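Local coordinates for glucuronoarabinoxylan endo-1,4-beta-xylanase (Clostridium papyrosolvens, PDB 4FMV), which probably cleaves internal beta-1,4 linkages of xylan as a family 30, subfamily 8 endoxylanase, the present fragment carrying its (beta/alpha)8 barrel, at residues 23-28 against 47-52; 64-69 against 125-130; 85-90 against 119-124; 113-118 against 163-168. All coordinates share one frame; numbering follows the deposited sequence.

The four contacts follow one side of the (beta/alpha)8 barrel from a strand end to the outer helices. Contact 1 lies at the C-terminal end of strand 45-49, the end where glycosidases of this barrel class place the active site; there Arg47 forms salt bridges with Glu177 and Glu232. Contacts 2 and 3 have centres about 11 and 12 Å from that of contact 1. Ser23 OG meets Glu69 OE2 at 2.6 Å, joining contacts 1 and 2, and Asn89 ND2 meets Glu52 OE2 at 2.8 Å, joining 1 and 3. Helix 114-130 serves contacts 2, 3 and 4. Contacts 3 and 4 meet where Asn122 ND2 lies 3.0 Å from Ser168 O, while contacts 1 and 4 do not touch.

Contact 1: 23-28 against 47-52; sequences SAWCGT and RLRIEE
Arg49 lies against Trp25 at the C-terminal end of strand 45-49, its guanidinium stacked on the indole with the two planes 24° apart. Contact is tightest over the ring face: Arg49 CD sits 3.4 Å from the centroid of the Trp25 six-membered ring in a CH-pi contact, and Arg49 NE comes 3.1 Å from Trp25 CZ2. CG of Arg49 is anti to the backbone N (chi1 167°), and the chain runs extended to NE across the Trp25 ring face. Deeper in, Ala24 CB meets Arg49 CB at 3.4 Å, and Ser23 N donates to Arg47 O at 2.9 Å. The looser side is at exposed Trp25, where a water accepts from its backbone N and, weakly, from Arg49 NH1. Arg49 NH1 and NH2 grip Glu51 end-on, one nitrogen to each carboxylate oxygen, both met from above the carboxylate plane; Arg49 NH2 also forms a 3.3 Å salt bridge to Glu52 OE1. The two acidic neighbours would largely offset the arginine charge, and the two-pronged Glu51 grip limits rotation of the stacked guanidinium.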
loop_
_atom_site.group_PDB
_atom_site.type_symbol
_atom_site.label_atom_id
_atom_site.label_comp_id
_atom_site.label_asym_id
_atom_site.label_seq_id
_atom_site.Cartn_x
_atom_site.Cartn_y
_atom_site.Cartn_z
ATOM N N SER A 23 -6.685 -7.555 -5.318
ATOM C CA SER A 23 -7.464 -8.496 -6.136
ATOM C C SER A 23 -8.987 -8.336 -5.954
ATOM O O SER A 23 -9.763 -9.169 -6.432
ATOM C CB SER A 23 -7.026 -9.947 -5.882
ATOM O OG SER A 23 -7.027 -10.264 -4.497
ATOM N N ALA A 24 -9.413 -7.309 -5.211
ATOM C CA ALA A 24 -10.849 -7.084 -4.956
ATOM C C ALA A 24 -11.661 -7.051 -6.237
ATOM O O ALA A 24 -11.290 -6.373 -7.185
ATOM C CB ALA A 24 -11.054 -5.751 -4.196
ATOM N N TRP A 25 -12.762 -7.797 -6.263
ATOM C CA TRP A 25 -13.666 -7.857 -7.419
ATOM C C TRP A 25 -12.987 -8.292 -8.726
ATOM O O TRP A 25 -13.509 -8.049 -9.810
ATOM C CB TRP A 25 -14.363 -6.510 -7.625
ATOM C CG TRP A 25 -15.459 -6.229 -6.628
ATOM C CD1 TRP A 25 -16.610 -6.963 -6.433
ATOM C CD2 TRP A 25 -15.519 -5.135 -5.698
ATOM N NE1 TRP A 25 -17.363 -6.388 -5.434
ATOM C CE2 TRP A 25 -16.728 -5.261 -4.980
ATOM C CE3 TRP A 25 -14.670 -4.046 -5.411
ATOM C CZ2 TRP A 25 -17.113 -4.340 -3.980
ATOM C CZ3 TRP A 25 -15.060 -3.138 -4.420
ATOM C CH2 TRP A 25 -16.264 -3.299 -3.714
ATOM N N CYS A 26 -11.844 -8.963 -8.621
ATOM C CA CYS A 26 -11.143 -9.498 -9.803
ATOM C C CYS A 26 -11.466 -10.963 -10.078
ATOM O O CYS A 26 -10.835 -11.602 -10.940
ATOM C CB CYS A 26 -9.630 -9.282 -9.680
ATOM S SG CYS A 26 -9.246 -7.523 -9.592
ATOM N N GLY A 27 -12.405 -11.513 -9.314
ATOM C CA GLY A 27 -12.668 -12.940 -9.378
ATOM C C GLY A 27 -11.382 -13.696 -9.069
ATOM O O GLY A 27 -10.618 -13.313 -8.164
ATOM N N THR A 28 -11.144 -14.765 -9.828
ATOM C CA THR A 28 -9.916 -15.532 -9.714
ATOM C C THR A 28 -8.929 -15.043 -10.760
ATOM O O THR A 28 -9.131 -15.252 -11.964
ATOM C CB THR A 28 -10.213 -17.017 -9.919
ATOM O OG1 THR A 28 -11.222 -17.402 -8.981
ATOM C CG2 THR A 28 -8.950 -17.894 -9.721
ATOM N N ARG A 47 -3.874 -7.173 -1.423
ATOM C CA ARG A 47 -5.067 -6.831 -0.657
ATOM C C ARG A 47 -6.284 -7.560 -1.226
ATOM O O ARG A 47 -6.659 -7.341 -2.383
ATOM C CB ARG A 47 -5.315 -5.304 -0.721
ATOM C CG ARG A 47 -6.533 -4.812 0.063
ATOM C CD ARG A 47 -6.752 -3.315 -0.168
ATOM N NE ARG A 47 -7.832 -2.760 0.672
ATOM C CZ ARG A 47 -8.721 -1.866 0.253
ATOM N NH1 ARG A 47 -8.662 -1.439 -0.994
ATOM N NH2 ARG A 47 -9.649 -1.369 1.094
ATOM N N LEU A 48 -6.927 -8.370 -0.381
ATOM C CA LEU A 48 -8.173 -9.071 -0.690
ATOM C C LEU A 48 -9.383 -8.249 -0.238
ATOM O O LEU A 48 -9.291 -7.442 0.694
ATOM C CB LEU A 48 -8.235 -10.416 0.035
ATOM C CG LEU A 48 -7.000 -11.312 0.044
ATOM C CD1 LEU A 48 -7.251 -12.498 0.966
ATOM C CD2 LEU A 48 -6.677 -11.766 -1.377
ATOM N N ARG A 49 -10.487 -8.372 -0.964
ATOM C CA ARG A 49 -11.755 -7.864 -0.458
ATOM C C ARG A 49 -12.531 -9.035 0.142
ATOM O O ARG A 49 -12.667 -10.083 -0.496
ATOM C CB ARG A 49 -12.572 -7.222 -1.570
ATOM C CG ARG A 49 -14.027 -6.950 -1.164
ATOM C CD ARG A 49 -14.828 -6.311 -2.282
ATOM N NE ARG A 49 -16.253 -6.585 -2.102
ATOM C CZ ARG A 49 -16.826 -7.741 -2.443
ATOM N NH1 ARG A 49 -16.099 -8.722 -2.985
ATOM N NH2 ARG A 49 -18.130 -7.927 -2.244
ATOM N N ILE A 50 -13.046 -8.847 1.357
ATOM C CA ILE A 50 -13.834 -9.874 2.039
ATOM C C ILE A 50 -15.264 -9.871 1.494
ATOM O O ILE A 50 -16.020 -8.897 1.681
ATOM C CB ILE A 50 -13.889 -9.583 3.558
ATOM C CG1 ILE A 50 -12.476 -9.517 4.154
ATOM C CG2 ILE A 50 -14.723 -10.626 4.309
ATOM C CD1 ILE A 50 -12.445 -9.160 5.658
ATOM N N GLU A 51 -15.688 -10.993 0.916
ATOM C CA GLU A 51 -16.935 -10.980 0.147
ATOM C C GLU A 51 -18.150 -11.268 1.039
ATOM O O GLU A 51 -18.364 -12.400 1.461
ATOM C CB GLU A 51 -16.825 -12.042 -0.966
ATOM C CG GLU A 51 -18.110 -12.313 -1.715
ATOM C CD GLU A 51 -18.594 -11.101 -2.493
ATOM O OE1 GLU A 51 -18.007 -10.787 -3.553
ATOM O OE2 GLU A 51 -19.544 -10.447 -2.033
ATOM N N GLU A 52 -18.987 -10.247 1.247
ATOM C CA GLU A 52 -20.140 -10.337 2.165
ATOM C C GLU A 52 -21.306 -11.053 1.500
ATOM O O GLU A 52 -22.293 -11.379 2.156
ATOM C CB GLU A 52 -20.575 -8.961 2.711
ATOM C CG GLU A 52 -21.282 -8.033 1.676
ATOM C CD GLU A 52 -20.319 -7.119 0.929
ATOM O OE1 GLU A 52 -19.124 -7.465 0.816
ATOM O OE2 GLU A 52 -20.750 -6.061 0.433
HETATM O O HOH W 1 -13.120 -9.697 -4.090
#

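Contact 2: 64-69 against 125-130; sequences SKWSPE and VKYMKD
Two elements of the barrel's outer layer meet here, the 3-10 turn 64-66 with the start of helix 67-78 and the last turns of helix 114-130, with Tyr127 reaching across to Trp66 and Ser67. CG of Tyr127 is anti to the backbone N (chi1 171°), beside the carbonyl carbon. Tyr127 CE2 touches Trp66 CB at 3.5 Å, while Tyr127 CD2 lies near the indole plane, at the ring edge, 3.9 Å from Trp66 CE3. The phenol oxygen ends over the next residue, Tyr127 OH being 3.3 Å from Ser67 CA. Separately, Met128 CE reaches to 4.1 Å from Glu69 C. No hydrogen bond crosses the contact. Within 64-69, Ser64 O accepts from Ser67 N and, at a short distance, from Ser67 OG. Trp66 NE1 is used elsewhere, on Glu51 O beyond strand 45-49. Around the pair, Phe63 meets both aromatic rings, Tyr124 of helix 114-130 packs edge-to-face with Trp66, and Leu48 of strand 45-49 touches Met128.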
loop_
_atom_site.group_PDB
_atom_site.type_symbol
_atom_site.label_atom_id
_atom_site.label_comp_id
_atom_site.label_asym_id
_atom_site.label_seq_id
_atom_site.Cartn_x
_atom_site.Cartn_y
_atom_site.Cartn_z
ATOM N N SER A 64 -17.268 -21.319 0.117
ATOM C CA SER A 64 -17.009 -21.307 -1.328
ATOM C C SER A 64 -16.931 -19.893 -1.919
ATOM O O SER A 64 -16.162 -19.649 -2.845
ATOM C CB SER A 64 -18.014 -22.184 -2.099
ATOM O OG SER A 64 -19.339 -21.693 -1.964
ATOM N N LYS A 65 -17.703 -18.952 -1.384
ATOM C CA LYS A 65 -17.730 -17.613 -1.975
ATOM C C LYS A 65 -16.472 -16.820 -1.656
ATOM O O LYS A 65 -16.225 -15.735 -2.228
ATOM C CB LYS A 65 -18.976 -16.851 -1.552
ATOM C CG LYS A 65 -20.216 -17.350 -2.283
ATOM C CD LYS A 65 -21.324 -16.335 -2.199
ATOM C CE LYS A 65 -22.652 -16.912 -2.650
ATOM N NZ LYS A 65 -23.718 -15.908 -2.356
ATOM N N TRP A 66 -15.692 -17.371 -0.734
ATOM C CA TRP A 66 -14.376 -16.836 -0.373
ATOM C C TRP A 66 -13.214 -17.509 -1.120
ATOM O O TRP A 66 -12.044 -17.130 -0.958
ATOM C CB TRP A 66 -14.191 -16.981 1.132
ATOM C CG TRP A 66 -15.083 -16.055 1.922
ATOM C CD1 TRP A 66 -15.876 -15.068 1.427
ATOM C CD2 TRP A 66 -15.246 -16.024 3.348
ATOM N NE1 TRP A 66 -16.527 -14.411 2.463
ATOM C CE2 TRP A 66 -16.156 -14.990 3.650
ATOM C CE3 TRP A 66 -14.710 -16.774 4.399
ATOM C CZ2 TRP A 66 -16.543 -14.688 4.956
ATOM C CZ3 TRP A 66 -15.094 -16.469 5.698
ATOM C CH2 TRP A 66 -16.008 -15.433 5.962
ATOM N N SER A 67 -13.531 -18.519 -1.930
ATOM C CA SER A 67 -12.511 -19.263 -2.657
ATOM C C SER A 67 -11.734 -18.473 -3.731
ATOM O O SER A 67 -10.563 -18.759 -3.959
ATOM C CB SER A 67 -13.057 -20.582 -3.233
ATOM O OG SER A 67 -14.111 -20.336 -4.133
ATOM N N PRO A 68 -12.404 -17.557 -4.456
ATOM C CA PRO A 68 -11.641 -16.781 -5.439
ATOM C C PRO A 68 -10.499 -15.983 -4.788
ATOM O O PRO A 68 -9.397 -15.947 -5.317
ATOM C CB PRO A 68 -12.692 -15.834 -6.033
ATOM C CG PRO A 68 -13.988 -16.603 -5.911
ATOM C CD PRO A 68 -13.852 -17.281 -4.551
ATOM N N GLU A 69 -10.755 -15.359 -3.648
ATOM C CA GLU A 69 -9.732 -14.562 -3.003
ATOM C C GLU A 69 -8.698 -15.454 -2.317
ATOM O O GLU A 69 -7.532 -15.095 -2.238
ATOM C CB GLU A 69 -10.352 -13.553 -2.030
ATOM C CG GLU A 69 -11.094 -12.380 -2.704
ATOM C CD GLU A 69 -10.154 -11.341 -3.275
ATOM O OE1 GLU A 69 -10.528 -10.141 -3.294
ATOM O OE2 GLU A 69 -9.047 -11.722 -3.722
ATOM N N VAL A 125 -10.186 -14.982 8.660
ATOM C CA VAL A 125 -8.834 -15.341 9.060
ATOM C C VAL A 125 -8.640 -16.865 9.161
ATOM O O VAL A 125 -7.642 -17.396 8.692
ATOM C CB VAL A 125 -8.501 -14.687 10.402
ATOM C CG1 VAL A 125 -7.081 -15.065 10.864
ATOM C CG2 VAL A 125 -8.679 -13.165 10.291
ATOM N N LYS A 126 -9.587 -17.569 9.781
ATOM C CA LYS A 126 -9.412 -19.003 9.994
ATOM C C LYS A 126 -9.536 -19.778 8.680
ATOM O O LYS A 126 -8.764 -20.701 8.424
ATOM C CB LYS A 126 -10.362 -19.543 11.068
ATOM C CG LYS A 126 -10.236 -21.061 11.318
ATOM C CD LYS A 126 -11.323 -21.522 12.297
ATOM C CE LYS A 126 -11.156 -22.992 12.749
ATOM N NZ LYS A 126 -11.335 -23.968 11.646
ATOM N N TYR A 127 -10.488 -19.403 7.833
ATOM C CA TYR A 127 -10.582 -20.015 6.500
ATOM C C TYR A 127 -9.259 -19.892 5.740
ATOM O O TYR A 127 -8.762 -20.856 5.143
ATOM C CB TYR A 127 -11.695 -19.337 5.700
ATOM C CG TYR A 127 -11.742 -19.723 4.244
ATOM C CD1 TYR A 127 -12.010 -21.039 3.861
ATOM C CD2 TYR A 127 -11.536 -18.775 3.238
ATOM C CE1 TYR A 127 -12.074 -21.406 2.520
ATOM C CE2 TYR A 127 -11.597 -19.140 1.886
ATOM C CZ TYR A 127 -11.867 -20.454 1.540
ATOM O OH TYR A 127 -11.918 -20.831 0.212
ATOM N N MET A 128 -8.680 -18.696 5.753
ATOM C CA MET A 128 -7.384 -18.517 5.120
ATOM C C MET A 128 -6.313 -19.406 5.774
ATOM O O MET A 128 -5.523 -20.087 5.081
ATOM C CB MET A 128 -6.976 -17.045 5.159
ATOM C CG MET A 128 -7.839 -16.169 4.281
ATOM S SD MET A 128 -7.512 -16.452 2.536
ATOM C CE MET A 128 -9.006 -15.785 1.803
ATOM N N LYS A 129 -6.279 -19.395 7.105
ATOM C CA LYS A 129 -5.298 -20.213 7.829
ATOM C C LYS A 129 -5.418 -21.715 7.545
ATOM O O LYS A 129 -4.412 -22.417 7.385
ATOM C CB LYS A 129 -5.415 -19.984 9.330
ATOM C CG LYS A 129 -4.449 -20.830 10.156
ATOM C CD LYS A 129 -4.505 -20.445 11.627
ATOM C CE LYS A 129 -3.485 -21.234 12.449
ATOM N NZ LYS A 129 -2.097 -21.022 11.939
ATOM N N ASP A 130 -6.647 -22.216 7.505
ATOM C CA ASP A 130 -6.885 -23.644 7.304
ATOM C C ASP A 130 -6.478 -24.050 5.886
ATOM O O ASP A 130 -6.237 -25.225 5.585
ATOM C CB ASP A 130 -8.369 -23.966 7.522
ATOM C CG ASP A 130 -8.781 -23.898 8.976
ATOM O OD1 ASP A 130 -7.890 -23.835 9.853
ATOM O OD2 ASP A 130 -10.003 -23.926 9.250
#

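Contact 3: 85-90 against 119-124; sequences ASPWNP and QYLNAY
The nearest CA pairs between 85-90 and 119-124 are 8.9 Å apart for Ala85 and Tyr124, 8.8 Å for Pro87 and Leu121, and 8.2 Å for Pro90 and Tyr120. This is strand-on-helix packing of the (beta/alpha)8 barrel: strand 82-86 and the loop after it are covered by helix 114-130, the outer helix that follows them in the chain. Tyr120, Leu121 and Tyr124 supply the facing side chains of the helix. At the strand, Ala85 CB meets Tyr124 CE2 at 3.7 Å; CG of Tyr124 is anti to the backbone N (chi1 -160°), beside the carbonyl carbon, and the ring lies against the barrel wall, where it also touches Leu48. One step on, Pro87 CG and Leu121 CD2 are in apolar contact at 4.4 Å. Further out, Pro90 CA is 4.5 Å from Tyr120 CE2. Trp58 packs edge-to-face with the Tyr120 ring. Polar contact across the segments runs through one water: Tyr120 OH donates to a water 2.6 Å away, lying in the plane of the ring, and the water donates in turn to Asn89 O at 2.7 Å.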
loop_
_atom_site.group_PDB
_atom_site.type_symbol
_atom_site.label_atom_id
_atom_site.label_comp_id
_atom_site.label_asym_id
_atom_site.label_seq_id
_atom_site.Cartn_x
_atom_site.Cartn_y
_atom_site.Cartn_z
ATOM N N ALA A 85 -6.721 -8.226 4.154
ATOM C CA ALA A 85 -8.108 -8.219 3.679
ATOM C C ALA A 85 -8.892 -7.047 4.251
ATOM O O ALA A 85 -8.741 -6.737 5.442
ATOM C CB ALA A 85 -8.797 -9.544 4.059
ATOM N N SER A 86 -9.717 -6.398 3.419
ATOM C CA SER A 86 -10.625 -5.334 3.899
ATOM C C SER A 86 -12.063 -5.693 3.503
ATOM O O SER A 86 -12.295 -6.165 2.370
ATOM C CB SER A 86 -10.280 -4.022 3.181
ATOM O OG SER A 86 -8.912 -3.641 3.331
ATOM N N PRO A 87 -13.024 -5.523 4.433
ATOM C CA PRO A 87 -14.478 -5.506 4.205
ATOM C C PRO A 87 -15.042 -4.143 3.745
ATOM O O PRO A 87 -14.691 -3.115 4.354
ATOM C CB PRO A 87 -15.024 -5.892 5.580
ATOM C CG PRO A 87 -13.975 -5.234 6.589
ATOM C CD PRO A 87 -12.688 -4.991 5.769
ATOM N N TRP A 88 -15.919 -4.126 2.741
ATOM C CA TRP A 88 -16.804 -2.986 2.474
ATOM C C TRP A 88 -18.106 -2.995 3.263
ATOM O O TRP A 88 -18.667 -1.948 3.548
ATOM C CB TRP A 88 -17.136 -2.850 0.988
ATOM C CG TRP A 88 -16.095 -2.217 0.118
ATOM C CD1 TRP A 88 -16.259 -1.122 -0.707
ATOM C CD2 TRP A 88 -14.749 -2.678 -0.089
ATOM N NE1 TRP A 88 -15.085 -0.882 -1.404
ATOM C CE2 TRP A 88 -14.152 -1.814 -1.038
ATOM C CE3 TRP A 88 -13.996 -3.727 0.445
ATOM C CZ2 TRP A 88 -12.821 -1.967 -1.446
ATOM C CZ3 TRP A 88 -12.692 -3.885 0.030
ATOM C CH2 TRP A 88 -12.119 -3.008 -0.919
ATOM N N ASN A 89 -18.637 -4.190 3.515
ATOM C CA ASN A 89 -19.851 -4.338 4.311
ATOM C C ASN A 89 -19.773 -5.607 5.140
ATOM O O ASN A 89 -19.111 -6.570 4.746
ATOM C CB ASN A 89 -21.109 -4.446 3.428
ATOM C CG ASN A 89 -21.335 -3.227 2.536
ATOM O OD1 ASN A 89 -21.812 -2.179 2.981
ATOM N ND2 ASN A 89 -21.043 -3.387 1.260
ATOM N N PRO A 90 -20.464 -5.633 6.291
ATOM C CA PRO A 90 -20.635 -6.973 6.853
ATOM C C PRO A 90 -21.753 -7.688 6.087
ATOM O O PRO A 90 -22.372 -7.056 5.225
ATOM C CB PRO A 90 -21.053 -6.697 8.291
ATOM C CG PRO A 90 -21.695 -5.348 8.258
ATOM C CD PRO A 90 -21.041 -4.573 7.135
ATOM N N GLN A 119 -16.516 -12.124 15.090
ATOM C CA GLN A 119 -16.499 -13.571 14.778
ATOM C C GLN A 119 -16.438 -13.824 13.277
ATOM O O GLN A 119 -15.777 -14.746 12.803
ATOM C CB GLN A 119 -17.738 -14.269 15.346
ATOM C CG GLN A 119 -17.756 -14.266 16.846
ATOM C CD GLN A 119 -19.047 -14.790 17.412
ATOM O OE1 GLN A 119 -20.083 -14.786 16.749
ATOM N NE2 GLN A 119 -18.995 -15.247 18.656
ATOM N N TYR A 120 -17.163 -13.001 12.538
ATOM C CA TYR A 120 -17.126 -13.030 11.081
ATOM C C TYR A 120 -15.716 -12.766 10.576
ATOM O O TYR A 120 -15.166 -13.534 9.777
ATOM C CB TYR A 120 -18.087 -11.973 10.565
ATOM C CG TYR A 120 -18.081 -11.695 9.076
ATOM C CD1 TYR A 120 -18.647 -12.592 8.177
ATOM C CD2 TYR A 120 -17.566 -10.501 8.577
ATOM C CE1 TYR A 120 -18.678 -12.315 6.815
ATOM C CE2 TYR A 120 -17.590 -10.220 7.212
ATOM C CZ TYR A 120 -18.148 -11.125 6.344
ATOM O OH TYR A 120 -18.196 -10.848 4.997
ATOM N N LEU A 121 -15.118 -11.669 11.030
ATOM C CA LEU A 121 -13.737 -11.381 10.666
ATOM C C LEU A 121 -12.817 -12.545 11.057
ATOM O O LEU A 121 -11.926 -12.935 10.290
ATOM C CB LEU A 121 -13.269 -10.072 11.321
ATOM C CG LEU A 121 -13.970 -8.823 10.767
ATOM C CD1 LEU A 121 -13.369 -7.569 11.373
ATOM C CD2 LEU A 121 -13.852 -8.791 9.234
ATOM N N ASN A 122 -13.015 -13.094 12.251
ATOM C CA ASN A 122 -12.212 -14.241 12.667
ATOM C C ASN A 122 -12.427 -15.450 11.758
ATOM O O ASN A 122 -11.531 -16.250 11.564
ATOM C CB ASN A 122 -12.505 -14.620 14.121
ATOM C CG ASN A 122 -11.597 -13.914 15.097
ATOM O OD1 ASN A 122 -10.495 -13.499 14.739
ATOM N ND2 ASN A 122 -12.045 -13.780 16.340
ATOM N N ALA A 123 -13.622 -15.592 11.204
ATOM C CA ALA A 123 -13.883 -16.758 10.365
ATOM C C ALA A 123 -13.137 -16.655 9.025
ATOM O O ALA A 123 -12.722 -17.667 8.446
ATOM C CB ALA A 123 -15.406 -16.960 10.160
ATOM N N TYR A 124 -12.978 -15.431 8.539
ATOM C CA TYR A 124 -12.194 -15.178 7.330
ATOM C C TYR A 124 -10.729 -15.496 7.571
ATOM O O TYR A 124 -10.095 -16.197 6.788
ATOM C CB TYR A 124 -12.343 -13.727 6.879
ATOM C CG TYR A 124 -11.968 -13.508 5.425
ATOM C CD1 TYR A 124 -12.868 -13.808 4.409
ATOM C CD2 TYR A 124 -10.724 -13.011 5.067
ATOM C CE1 TYR A 124 -12.547 -13.604 3.069
ATOM C CE2 TYR A 124 -10.380 -12.820 3.723
ATOM C CZ TYR A 124 -11.305 -13.108 2.727
ATOM O OH TYR A 124 -10.993 -12.924 1.382
HETATM O O HOH W 2 -17.302 -8.550 4.257
#

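Contact 4: 113-118 against 163-168; sequences KYTEYA and KNNAGS
Asn165 O, which faces Ala118 CB across the contact, is held by two donors of its own segment. Asn165 O accepts from Ser168 OG at 2.8 Å and from Ser168 N at 3.0 Å, the hydroxyl arriving nearly along the C=O axis. These two bonds tie together the short 3-10 turn 166-168 just where the chain leaves helix 155-164. Ser168 OG also comes 3.9 Å from Ala118 CB of helix 114-130. The largest share of the contact falls to the side chain of Asn165. Its CG is anti to the carbonyl carbon (chi1 -57°), and the amide beyond it crosses the Tyr114 side chain at about a right angle. Asn165 OD1 lies in the plane of the Tyr114 ring, at its edge, 3.4 Å from Tyr114 CD2 and equally far from Tyr114 CB; ring and amide planes stand 68° apart. Asn165 ND2 faces Thr115 OG1 at 3.8 Å, on the more exposed side. No hydrogen bond joins the segments, which meet by van der Waals contact. The arrangement is the lateral packing of consecutive outer helices in a (beta/alpha)8 barrel, here the N-terminal turns of helix 114-130 against the turn that follows helix 155-164, with Phe161 of that helix also packing on Ala118 and Glu157 on Tyr114.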
loop_
_atom_site.group_PDB
_atom_site.type_symbol
_atom_site.label_atom_id
_atom_site.label_comp_id
_atom_site.label_asym_id
_atom_site.label_seq_id
_atom_site.Cartn_x
_atom_site.Cartn_y
_atom_site.Cartn_z
ATOM N N LYS A 113 -24.540 -6.250 16.872
ATOM C CA LYS A 113 -23.774 -7.145 15.995
ATOM C C LYS A 113 -22.255 -7.007 16.055
ATOM O O LYS A 113 -21.551 -7.619 15.255
ATOM C CB LYS A 113 -24.247 -7.063 14.526
ATOM C CG LYS A 113 -25.699 -7.488 14.292
ATOM C CD LYS A 113 -25.959 -8.953 14.640
ATOM C CE LYS A 113 -27.438 -9.329 14.464
ATOM N NZ LYS A 113 -27.617 -10.821 14.478
ATOM N N TYR A 114 -21.734 -6.149 16.922
ATOM C CA TYR A 114 -20.291 -5.925 16.892
ATOM C C TYR A 114 -19.552 -7.228 17.225
ATOM O O TYR A 114 -18.482 -7.515 16.661
ATOM C CB TYR A 114 -19.859 -4.813 17.868
ATOM C CG TYR A 114 -19.994 -3.389 17.361
ATOM C CD1 TYR A 114 -20.981 -3.033 16.446
ATOM C CD2 TYR A 114 -19.137 -2.385 17.836
ATOM C CE1 TYR A 114 -21.110 -1.709 16.008
ATOM C CE2 TYR A 114 -19.246 -1.080 17.401
ATOM C CZ TYR A 114 -20.233 -0.739 16.496
ATOM O OH TYR A 114 -20.330 0.573 16.086
ATOM N N THR A 115 -20.111 -7.999 18.155
ATOM C CA THR A 115 -19.514 -9.285 18.562
ATOM C C THR A 115 -19.551 -10.281 17.396
ATOM O O THR A 115 -18.535 -10.882 17.047
ATOM C CB THR A 115 -20.241 -9.862 19.792
ATOM O OG1 THR A 115 -20.010 -8.992 20.908
ATOM C CG2 THR A 115 -19.735 -11.256 20.129
ATOM N N GLU A 116 -20.719 -10.419 16.775
ATOM C CA GLU A 116 -20.856 -11.290 15.617
ATOM C C GLU A 116 -19.895 -10.866 14.501
ATOM O O GLU A 116 -19.290 -11.711 13.816
ATOM C CB GLU A 116 -22.311 -11.326 15.118
ATOM C CG GLU A 116 -22.594 -12.562 14.228
ATOM C CD GLU A 116 -24.021 -12.613 13.696
ATOM O OE1 GLU A 116 -24.197 -12.671 12.461
ATOM O OE2 GLU A 116 -24.965 -12.612 14.507
ATOM N N TYR A 117 -19.733 -9.562 14.324
ATOM C CA TYR A 117 -18.867 -9.061 13.258
ATOM C C TYR A 117 -17.403 -9.445 13.491
ATOM O O TYR A 117 -16.692 -9.805 12.545
ATOM C CB TYR A 117 -19.016 -7.546 13.083
ATOM C CG TYR A 117 -18.237 -6.978 11.905
ATOM C CD1 TYR A 117 -18.433 -7.456 10.612
ATOM C CD2 TYR A 117 -17.320 -5.943 12.084
ATOM C CE1 TYR A 117 -17.738 -6.930 9.543
ATOM C CE2 TYR A 117 -16.616 -5.417 11.015
ATOM C CZ TYR A 117 -16.828 -5.916 9.751
ATOM O OH TYR A 117 -16.130 -5.391 8.683
ATOM N N ALA A 118 -16.958 -9.391 14.744
ATOM C CA ALA A 118 -15.616 -9.849 15.086
ATOM C C ALA A 118 -15.469 -11.347 14.825
ATOM O O ALA A 118 -14.415 -11.792 14.401
ATOM C CB ALA A 118 -15.285 -9.527 16.542
ATOM N N LYS A 163 -11.864 -0.631 20.847
ATOM C CA LYS A 163 -11.674 -0.945 22.280
ATOM C C LYS A 163 -12.268 -2.290 22.703
ATOM O O LYS A 163 -11.594 -3.106 23.326
ATOM C CB LYS A 163 -12.237 0.153 23.212
ATOM C CG LYS A 163 -11.499 1.475 23.150
ATOM C CD LYS A 163 -12.093 2.496 24.130
ATOM C CE LYS A 163 -11.673 2.201 25.574
ATOM N NZ LYS A 163 -11.626 3.463 26.423
ATOM N N ASN A 164 -13.545 -2.494 22.393
ATOM C CA ASN A 164 -14.295 -3.622 22.949
ATOM C C ASN A 164 -14.322 -4.923 22.186
ATOM O O ASN A 164 -14.631 -5.959 22.749
ATOM C CB ASN A 164 -15.711 -3.160 23.244
ATOM C CG ASN A 164 -15.709 -1.968 24.157
ATOM O OD1 ASN A 164 -14.874 -1.895 25.057
ATOM N ND2 ASN A 164 -16.598 -1.013 23.917
ATOM N N ASN A 165 -13.945 -4.867 20.922
ATOM C CA ASN A 165 -14.110 -5.983 19.988
ATOM C C ASN A 165 -12.800 -6.466 19.368
ATOM O O ASN A 165 -12.549 -7.671 19.272
ATOM C CB ASN A 165 -15.246 -5.759 18.973
ATOM C CG ASN A 165 -16.573 -5.495 19.652
ATOM O OD1 ASN A 165 -17.031 -4.358 19.686
ATOM N ND2 ASN A 165 -17.191 -6.548 20.234
ATOM N N ALA A 166 -12.082 -5.530 18.770
ATOM C CA ALA A 166 -10.897 -5.834 17.965
ATOM C C ALA A 166 -9.806 -6.652 18.672
ATOM O O ALA A 166 -9.022 -7.335 18.021
ATOM C CB ALA A 166 -10.324 -4.552 17.393
ATOM N N GLY A 167 -9.742 -6.590 19.992
ATOM C CA GLY A 167 -8.780 -7.398 20.729
ATOM C C GLY A 167 -9.007 -8.897 20.595
ATOM O O GLY A 167 -8.106 -9.690 20.851
ATOM N N SER A 168 -10.210 -9.296 20.192
ATOM C CA SER A 168 -10.540 -10.718 20.117
ATOM C C SER A 168 -10.205 -11.273 18.726
ATOM O O SER A 168 -10.423 -12.458 18.439
ATOM C CB SER A 168 -12.019 -10.932 20.435
ATOM O OG SER A 168 -12.828 -10.434 19.386
#